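Local coordinates for Thiol:disulfide interchange protein DsbC (Haemophilus influenzae, PDB 1T3B), which probably acts as a periplasmic thiol:disulfide oxidoreductase and disulfide isomerase, passing its redox-active disulfide to other proteins as a homodimer, at residues Tyr100-Leu103 against Leu104-Leu108; Leu149-Glu153 against Lys154-Pro158; Ile166-Lys169 against His170-Gly174. All coordinates share one frame; numbering follows the deposited sequence.

All three contacts lie in the thioredoxin-like domain and follow one another along the chain. Contact 1 is on helix 99-105, which carries the second redox-active cysteine; contact 2 closes helix 145-153; contact 3 is inside the next helix, 166-177. Contacts 1 and 2 are neighbours, their centres about 13 Å apart, and helix 99-105 touches helix 145-153 through its histidines. Contact 3 stands apart, its centre about 21 Å from contact 1 and 20 Å from contact 2. Helix 145-153 thus backs the redox helix directly, whereas 166-174 packs against helix 131-141 and strand 116-122, its nearest atoms about 12 Å from those of contact 1.

Contact 1 (Tyr100-Leu103 against Leu104-Leu108); sequences YCHL and LHQQL
Backbone hydrogen bonds join Tyr-100-Leu-103 to Leu-104-Leu-108 along helix 99-105, the helix that begins at the CxxC motif of the thioredoxin fold and carries Cys-101, disulfide-bonded to Cys-98. Toward the sheet, Leu-104 of this helix packs on Val-92 of strand 88-94. Leu-104 N donates to Tyr-100 O at 2.8 Å, His-105 N to Cys-101 O at 3.0 Å, and Gln-106 N to His-102 O at 3.0 Å. A type I turn from His-105 to Leu-108 then leads into helix 108-113, with Gln-107 as its N-cap residue.

Side-chain polar contact comes from Gln-107, whose NE2 reaches back to Leu-103 O in a weak bond of 3.2 Å. The same nitrogen lies 3.4 Å from Leu-103 CG and is hydrogen-bonded to Tyr-196 OH, so the amide bridges the helix end and a neighbouring loop.

Between His-102 and Gln-106 the contact is van der Waals and CH-pi. His-102 CG stands anti to the backbone N (chi1 172°), which carries the imidazole along the helix toward Gln-106. There Gln-106 CG sits off-centre above the ring, 4.1 Å from its centroid, and Gln-106 CD comes to 3.3 Å from His-102 NE2. The amide and ring planes are turned 38° apart, and the NE2 to OE1 approach has too poor an angle for a hydrogen bond.

Both histidines find polar partners beyond the helix: His-102 ND1 probably bonds Glu-153 OE1, and His-105 NE2 bonds Tyr-81 OH. The first of these would limit rotation of the ring that Gln-106 overlies, while the second ties the redox helix to strand 79-81.

Contact 2 (Leu149-Glu153 against Lys154-Pro158); sequences LNEAE and KGNLP
Lys-154 and Glu-151 meet where helix 145-153 of the thioredoxin-like domain finishes in a Schellman motif. Lys-154 N makes weak bonds to Asn-150 O and to Glu-151 O. Its extended side chain runs past Asn-150 O, CG lying 3.4 Å from that oxygen, and crosses the glutamate so that Lys-154 CD is 3.6 Å from Glu-151 OE2. The ammonium group is farther off, Lys-154 NZ to Glu-151 OE2 being a long salt bridge of 3.8 Å.

Gly-155 turns the chain with a positive phi of 107°, at which a beta carbon would press on the preceding carbonyl oxygen. Its N donates to Ala-152 O at 3.1 Å, one of the two bonds that define the motif.

Asn-156 supplies the other: its backbone N bonds Glu-151 O at 2.9 Å, while its own carbonyl O accepts a CA-H contact from Ala-152. Glu-151 is bent at chi2 (-68°), which folds its carboxylate back toward the loop, between the lysine and the asparagine amide. The two flat groups are inclined by 36°. Asn-156 ND2 is modelled only 2.4 Å from Glu-151 OE1, too short to be reliable, so the exact geometry of this bond is doubtful.

Leu-157 folds back over Ala-152, its side chain also touching Ile-96 and Gln-135 of helix 131-141. Its CD2 methyl rests 3.9 Å from Ala-152 CB.

Contact 3 (Ile166-Lys169 against His170-Gly174); sequences IVKK and HYELG
Ile-166-Lys-169 and His-170-Gly-174 are successive turns of one alpha helix, 166-177, in the thioredoxin-like domain, joined by four i to i+4 hydrogen bonds. His-170 N donates to Ile-166 O at 2.9 Å, Tyr-171 N to Val-167 O at 2.8 Å, Glu-172 N to Lys-168 O at 2.9 Å and Leu-173 N to Lys-169 O at 3.2 Å. The bond from Glu-172 N is the straightest, with an N-H...O angle of 172°.

Ile-166 and His-170 lie side by side and point the same way. The CG2 branch of Ile-166 sits over the face of the imidazole, 3.8 Å from the ring centroid, in a CH-pi contact. Ile-166 O lies over a face too, offset toward the rim and 3.2 Å from His-170 CG. Because CG of His-170 is anti to the carbonyl carbon (chi1 -70°), the ring leans back along the preceding turn to meet both. Its rotation is further fixed by polar partners: His-170 ND1 bonds Ala-122 N at the end of strand 116-122, and NE2 makes a weak bond to Glu-77, while the ring also meets that of Trp-140. This histidine is buried, and it ties the helix to the central sheet. A second aromatic link comes from the next residue, Tyr-171, which stacks on Phe-123.

Elsewhere the helix carries charge. Lys-169 NZ forms a salt bridge with Glu-77. On the exposed side Lys-168 and Glu-172 pair one turn apart, the lysine extended as far as CE and then bent at chi4 (-56°). This final bend brings Lys-168 NZ to 2.7 Å from Glu-172 OE2, which it approaches from above the carboxylate plane.

Contact 1 (Tyr100-Leu103 against Leu104-Leu108)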
loop_
_atom_site.group_PDB
_atom_site.type_symbol
_atom_site.label_atom_id
_atom_site.label_comp_id
_atom_site.label_asym_id
_atom_site.label_seq_id
_atom_site.Cartn_x
_atom_site.Cartn_y
_atom_site.Cartn_z
ATOM N N TYR A 100 10.676 16.063 26.769
ATOM C CA TYR A 100 9.595 15.236 27.282
ATOM C C TYR A 100 10.046 13.833 27.647
ATOM O O TYR A 100 9.462 13.197 28.520
ATOM C CB TYR A 100 8.436 15.199 26.274
ATOM C CG TYR A 100 7.544 16.428 26.344
ATOM C CD1 TYR A 100 6.700 16.634 27.433
ATOM C CD2 TYR A 100 7.571 17.401 25.343
ATOM C CE1 TYR A 100 5.906 17.776 27.525
ATOM C CE2 TYR A 100 6.784 18.547 25.431
ATOM C CZ TYR A 100 5.957 18.725 26.524
ATOM O OH TYR A 100 5.187 19.853 26.620
ATOM N N CYS A 101 11.074 13.338 26.973
ATOM C CA CYS A 101 11.591 12.026 27.313
ATOM C C CYS A 101 12.188 12.275 28.688
ATOM O O CYS A 101 12.054 11.470 29.607
ATOM C CB CYS A 101 12.696 11.604 26.349
ATOM S SG CYS A 101 12.207 11.669 24.606
ATOM N N HIS A 102 12.851 13.415 28.821
ATOM C CA HIS A 102 13.454 13.757 30.083
ATOM C C HIS A 102 12.401 13.781 31.177
ATOM O O HIS A 102 12.523 13.083 32.183
ATOM C CB HIS A 102 14.136 15.115 29.999
ATOM C CG HIS A 102 14.613 15.617 31.322
ATOM N ND1 HIS A 102 15.701 15.076 31.973
ATOM C CD2 HIS A 102 14.115 16.567 32.147
ATOM C CE1 HIS A 102 15.854 15.673 33.142
ATOM N NE2 HIS A 102 14.904 16.582 33.273
ATOM N N LEU A 103 11.368 14.592 30.965
ATOM C CA LEU A 103 10.269 14.746 31.913
ATOM C C LEU A 103 9.681 13.394 32.291
ATOM O O LEU A 103 9.491 13.102 33.464
ATOM C CB LEU A 103 9.180 15.634 31.307
ATOM C CG LEU A 103 8.031 16.041 32.236
ATOM C CD1 LEU A 103 8.595 16.882 33.365
ATOM C CD2 LEU A 103 6.972 16.824 31.461
ATOM N N LEU A 104 9.390 12.574 31.291
ATOM C CA LEU A 104 8.852 11.249 31.538
ATOM C C LEU A 104 9.776 10.497 32.495
ATOM O O LEU A 104 9.333 9.808 33.404
ATOM C CB LEU A 104 8.699 10.509 30.201
ATOM C CG LEU A 104 8.851 8.999 29.961
ATOM C CD1 LEU A 104 8.384 8.158 31.126
ATOM C CD2 LEU A 104 8.042 8.660 28.724
ATOM N N HIS A 105 11.073 10.664 32.297
ATOM C CA HIS A 105 12.061 9.996 33.124
ATOM C C HIS A 105 12.026 10.474 34.574
ATOM O O HIS A 105 12.164 9.678 35.506
ATOM C CB HIS A 105 13.450 10.217 32.533
ATOM C CG HIS A 105 14.478 9.259 33.044
ATOM N ND1 HIS A 105 14.996 9.330 34.318
ATOM C CD2 HIS A 105 15.061 8.187 32.460
ATOM C CE1 HIS A 105 15.852 8.343 34.497
ATOM N NE2 HIS A 105 15.909 7.635 33.383
ATOM N N GLN A 106 11.837 11.774 34.768
ATOM C CA GLN A 106 11.787 12.323 36.113
ATOM C C GLN A 106 10.604 11.800 36.898
ATOM O O GLN A 106 10.424 12.156 38.050
ATOM C CB GLN A 106 11.704 13.842 36.070
ATOM C CG GLN A 106 12.971 14.519 35.616
ATOM C CD GLN A 106 12.906 16.022 35.775
ATOM O OE1 GLN A 106 12.085 16.685 35.151
ATOM N NE2 GLN A 106 13.771 16.565 36.621
ATOM N N GLN A 107 9.801 10.947 36.281
ATOM C CA GLN A 107 8.624 10.425 36.952
ATOM C C GLN A 107 8.528 8.916 36.966
ATOM O O GLN A 107 7.436 8.365 37.118
ATOM C CB GLN A 107 7.375 11.002 36.299
ATOM C CG GLN A 107 7.375 12.517 36.294
ATOM C CD GLN A 107 6.277 13.107 35.456
ATOM O OE1 GLN A 107 5.117 12.770 35.631
ATOM N NE2 GLN A 107 6.636 14.002 34.546
ATOM N N LEU A 108 9.661 8.243 36.814
ATOM C CA LEU A 108 9.645 6.793 36.837
ATOM C C LEU A 108 9.020 6.342 38.152
ATOM O O LEU A 108 8.261 5.371 38.190
ATOM C CB LEU A 108 11.064 6.220 36.716
ATOM C CG LEU A 108 11.709 6.004 35.346
ATOM C CD1 LEU A 108 10.666 5.547 34.359
ATOM C CD2 LEU A 108 12.346 7.260 34.871
#

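Contact 2 (Leu149-Glu153 against Lys154-Pro158)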
loop_
_atom_site.group_PDB
_atom_site.type_symbol
_atom_site.label_atom_id
_atom_site.label_comp_id
_atom_site.label_asym_id
_atom_site.label_seq_id
_atom_site.Cartn_x
_atom_site.Cartn_y
_atom_site.Cartn_z
ATOM N N LEU A 149 22.300 5.706 32.076
ATOM C CA LEU A 149 21.158 6.489 31.630
ATOM C C LEU A 149 20.728 7.494 32.680
ATOM O O LEU A 149 20.472 8.651 32.355
ATOM C CB LEU A 149 19.964 5.583 31.282
ATOM C CG LEU A 149 18.682 6.314 30.836
ATOM C CD1 LEU A 149 18.991 7.034 29.531
ATOM C CD2 LEU A 149 17.499 5.349 30.668
ATOM N N ASN A 150 20.635 7.057 33.931
ATOM C CA ASN A 150 20.234 7.975 34.982
ATOM C C ASN A 150 21.145 9.191 34.958
ATOM O O ASN A 150 20.678 10.328 35.087
ATOM C CB ASN A 150 20.269 7.305 36.357
ATOM C CG ASN A 150 19.091 6.370 36.583
ATOM O OD1 ASN A 150 18.035 6.510 35.968
ATOM N ND2 ASN A 150 19.263 5.421 37.483
ATOM N N GLU A 151 22.439 8.950 34.752
ATOM C CA GLU A 151 23.426 10.024 34.696
ATOM C C GLU A 151 23.342 10.880 33.440
ATOM O O GLU A 151 23.532 12.088 33.493
ATOM C CB GLU A 151 24.825 9.445 34.852
ATOM C CG GLU A 151 25.119 9.035 36.288
ATOM C CD GLU A 151 25.222 10.230 37.228
ATOM O OE1 GLU A 151 26.193 11.005 37.101
ATOM O OE2 GLU A 151 24.330 10.398 38.090
ATOM N N ALA A 152 23.066 10.259 32.304
ATOM C CA ALA A 152 22.922 11.009 31.069
ATOM C C ALA A 152 21.761 11.990 31.230
ATOM O O ALA A 152 21.805 13.129 30.752
ATOM C CB ALA A 152 22.638 10.069 29.918
ATOM N N GLU A 153 20.715 11.553 31.921
ATOM C CA GLU A 153 19.553 12.407 32.120
ATOM C C GLU A 153 19.824 13.544 33.083
ATOM O O GLU A 153 19.128 14.555 33.082
ATOM C CB GLU A 153 18.378 11.580 32.616
ATOM C CG GLU A 153 17.831 10.652 31.574
ATOM C CD GLU A 153 17.261 11.397 30.370
ATOM O OE1 GLU A 153 16.429 12.305 30.561
ATOM O OE2 GLU A 153 17.636 11.074 29.224
ATOM N N LYS A 154 20.833 13.378 33.918
ATOM C CA LYS A 154 21.171 14.422 34.862
ATOM C C LYS A 154 22.171 15.395 34.223
ATOM O O LYS A 154 22.591 16.371 34.833
ATOM C CB LYS A 154 21.738 13.803 36.143
ATOM C CG LYS A 154 20.699 13.087 37.002
ATOM C CD LYS A 154 21.321 12.458 38.230
ATOM C CE LYS A 154 20.342 11.536 38.953
ATOM N NZ LYS A 154 21.033 10.632 39.932
ATOM N N GLY A 155 22.543 15.122 32.976
ATOM C CA GLY A 155 23.476 15.986 32.282
ATOM C C GLY A 155 24.879 15.425 32.111
ATOM O O GLY A 155 25.683 15.993 31.370
ATOM N N ASN A 156 25.180 14.315 32.779
ATOM C CA ASN A 156 26.505 13.708 32.680
ATOM C C ASN A 156 26.604 12.726 31.524
ATOM O O ASN A 156 26.384 11.537 31.707
ATOM C CB ASN A 156 26.848 12.960 33.966
ATOM C CG ASN A 156 26.717 13.823 35.204
ATOM O OD1 ASN A 156 27.074 14.997 35.192
ATOM N ND2 ASN A 156 26.227 13.233 36.292
ATOM N N LEU A 157 26.935 13.202 30.333
ATOM C CA LEU A 157 27.049 12.292 29.205
ATOM C C LEU A 157 28.382 11.571 29.259
ATOM O O LEU A 157 29.328 12.067 29.853
ATOM C CB LEU A 157 26.920 13.054 27.894
ATOM C CG LEU A 157 25.489 13.531 27.666
ATOM C CD1 LEU A 157 25.437 14.433 26.451
ATOM C CD2 LEU A 157 24.581 12.331 27.464
ATOM N N PRO A 158 28.470 10.372 28.668
ATOM C CA PRO A 158 29.734 9.635 28.682
ATOM C C PRO A 158 30.782 10.345 27.845
ATOM O O PRO A 158 30.482 10.826 26.751
ATOM C CB PRO A 158 29.349 8.270 28.110
ATOM C CG PRO A 158 28.163 8.569 27.270
ATOM C CD PRO A 158 27.393 9.532 28.125
#

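Contact 3 (Ile166-Lys169 against His170-Gly174)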
loop_
_atom_site.group_PDB
_atom_site.type_symbol
_atom_site.label_atom_id
_atom_site.label_comp_id
_atom_site.label_asym_id
_atom_site.label_seq_id
_atom_site.Cartn_x
_atom_site.Cartn_y
_atom_site.Cartn_z
ATOM N N ILE A 166 23.347 -1.184 18.439
ATOM C CA ILE A 166 22.146 -1.666 19.111
ATOM C C ILE A 166 21.112 -0.561 19.078
ATOM O O ILE A 166 19.911 -0.817 19.013
ATOM C CB ILE A 166 22.436 -2.044 20.583
ATOM C CG1 ILE A 166 23.339 -3.274 20.633
ATOM C CG2 ILE A 166 21.142 -2.322 21.332
ATOM C CD1 ILE A 166 23.693 -3.711 22.041
ATOM N N VAL A 167 21.590 0.674 19.148
ATOM C CA VAL A 167 20.695 1.813 19.105
ATOM C C VAL A 167 20.108 1.834 17.706
ATOM O O VAL A 167 18.955 2.218 17.502
ATOM C CB VAL A 167 21.434 3.136 19.405
ATOM C CG1 VAL A 167 21.654 3.272 20.898
ATOM C CG2 VAL A 167 22.761 3.166 18.687
ATOM N N LYS A 168 20.906 1.382 16.746
ATOM C CA LYS A 168 20.470 1.321 15.363
ATOM C C LYS A 168 19.363 0.287 15.235
ATOM O O LYS A 168 18.322 0.554 14.635
ATOM C CB LYS A 168 21.650 0.957 14.467
ATOM C CG LYS A 168 21.409 1.120 12.979
ATOM C CD LYS A 168 22.719 0.954 12.202
ATOM C CE LYS A 168 22.463 0.869 10.716
ATOM N NZ LYS A 168 21.502 -0.231 10.387
ATOM N N LYS A 169 19.572 -0.887 15.818
ATOM C CA LYS A 169 18.557 -1.928 15.750
ATOM C C LYS A 169 17.273 -1.448 16.425
ATOM O O LYS A 169 16.178 -1.736 15.962
ATOM C CB LYS A 169 19.063 -3.218 16.402
ATOM C CG LYS A 169 18.049 -4.359 16.396
ATOM C CD LYS A 169 18.697 -5.679 16.775
ATOM C CE LYS A 169 19.249 -5.668 18.196
ATOM N NZ LYS A 169 20.025 -6.913 18.492
ATOM N N HIS A 170 17.412 -0.701 17.515
ATOM C CA HIS A 170 16.249 -0.174 18.224
ATOM C C HIS A 170 15.564 0.886 17.379
ATOM O O HIS A 170 14.344 1.001 17.364
ATOM C CB HIS A 170 16.668 0.447 19.559
ATOM C CG HIS A 170 17.108 -0.554 20.580
ATOM N ND1 HIS A 170 17.616 -0.191 21.809
ATOM C CD2 HIS A 170 17.093 -1.907 20.563
ATOM C CE1 HIS A 170 17.894 -1.278 22.504
ATOM N NE2 HIS A 170 17.586 -2.334 21.772
ATOM N N TYR A 171 16.367 1.667 16.678
ATOM C CA TYR A 171 15.854 2.719 15.823
ATOM C C TYR A 171 14.978 2.141 14.716
ATOM O O TYR A 171 13.810 2.479 14.577
ATOM C CB TYR A 171 17.022 3.456 15.205
ATOM C CG TYR A 171 16.605 4.645 14.408
ATOM C CD1 TYR A 171 16.495 5.893 15.003
ATOM C CD2 TYR A 171 16.323 4.528 13.050
ATOM C CE1 TYR A 171 16.118 7.003 14.261
ATOM C CE2 TYR A 171 15.944 5.626 12.300
ATOM C CZ TYR A 171 15.842 6.863 12.907
ATOM O OH TYR A 171 15.467 7.959 12.169
ATOM N N GLU A 172 15.568 1.266 13.922
ATOM C CA GLU A 172 14.868 0.629 12.828
ATOM C C GLU A 172 13.578 -0.052 13.267
ATOM O O GLU A 172 12.596 -0.028 12.537
ATOM C CB GLU A 172 15.816 -0.354 12.148
ATOM C CG GLU A 172 17.119 0.312 11.725
ATOM C CD GLU A 172 18.129 -0.669 11.189
ATOM O OE1 GLU A 172 18.250 -1.769 11.769
ATOM O OE2 GLU A 172 18.816 -0.339 10.199
ATOM N N LEU A 173 13.565 -0.653 14.452
ATOM C CA LEU A 173 12.351 -1.309 14.952
ATOM C C LEU A 173 11.302 -0.270 15.285
ATOM O O LEU A 173 10.105 -0.544 15.222
ATOM C CB LEU A 173 12.633 -2.136 16.215
ATOM C CG LEU A 173 11.410 -2.568 17.046
ATOM C CD1 LEU A 173 10.644 -3.654 16.313
ATOM C CD2 LEU A 173 11.843 -3.077 18.413
ATOM N N GLY A 174 11.758 0.923 15.649
ATOM C CA GLY A 174 10.847 1.999 15.996
ATOM C C GLY A 174 10.111 2.492 14.773
ATOM O O GLY A 174 8.898 2.735 14.803
#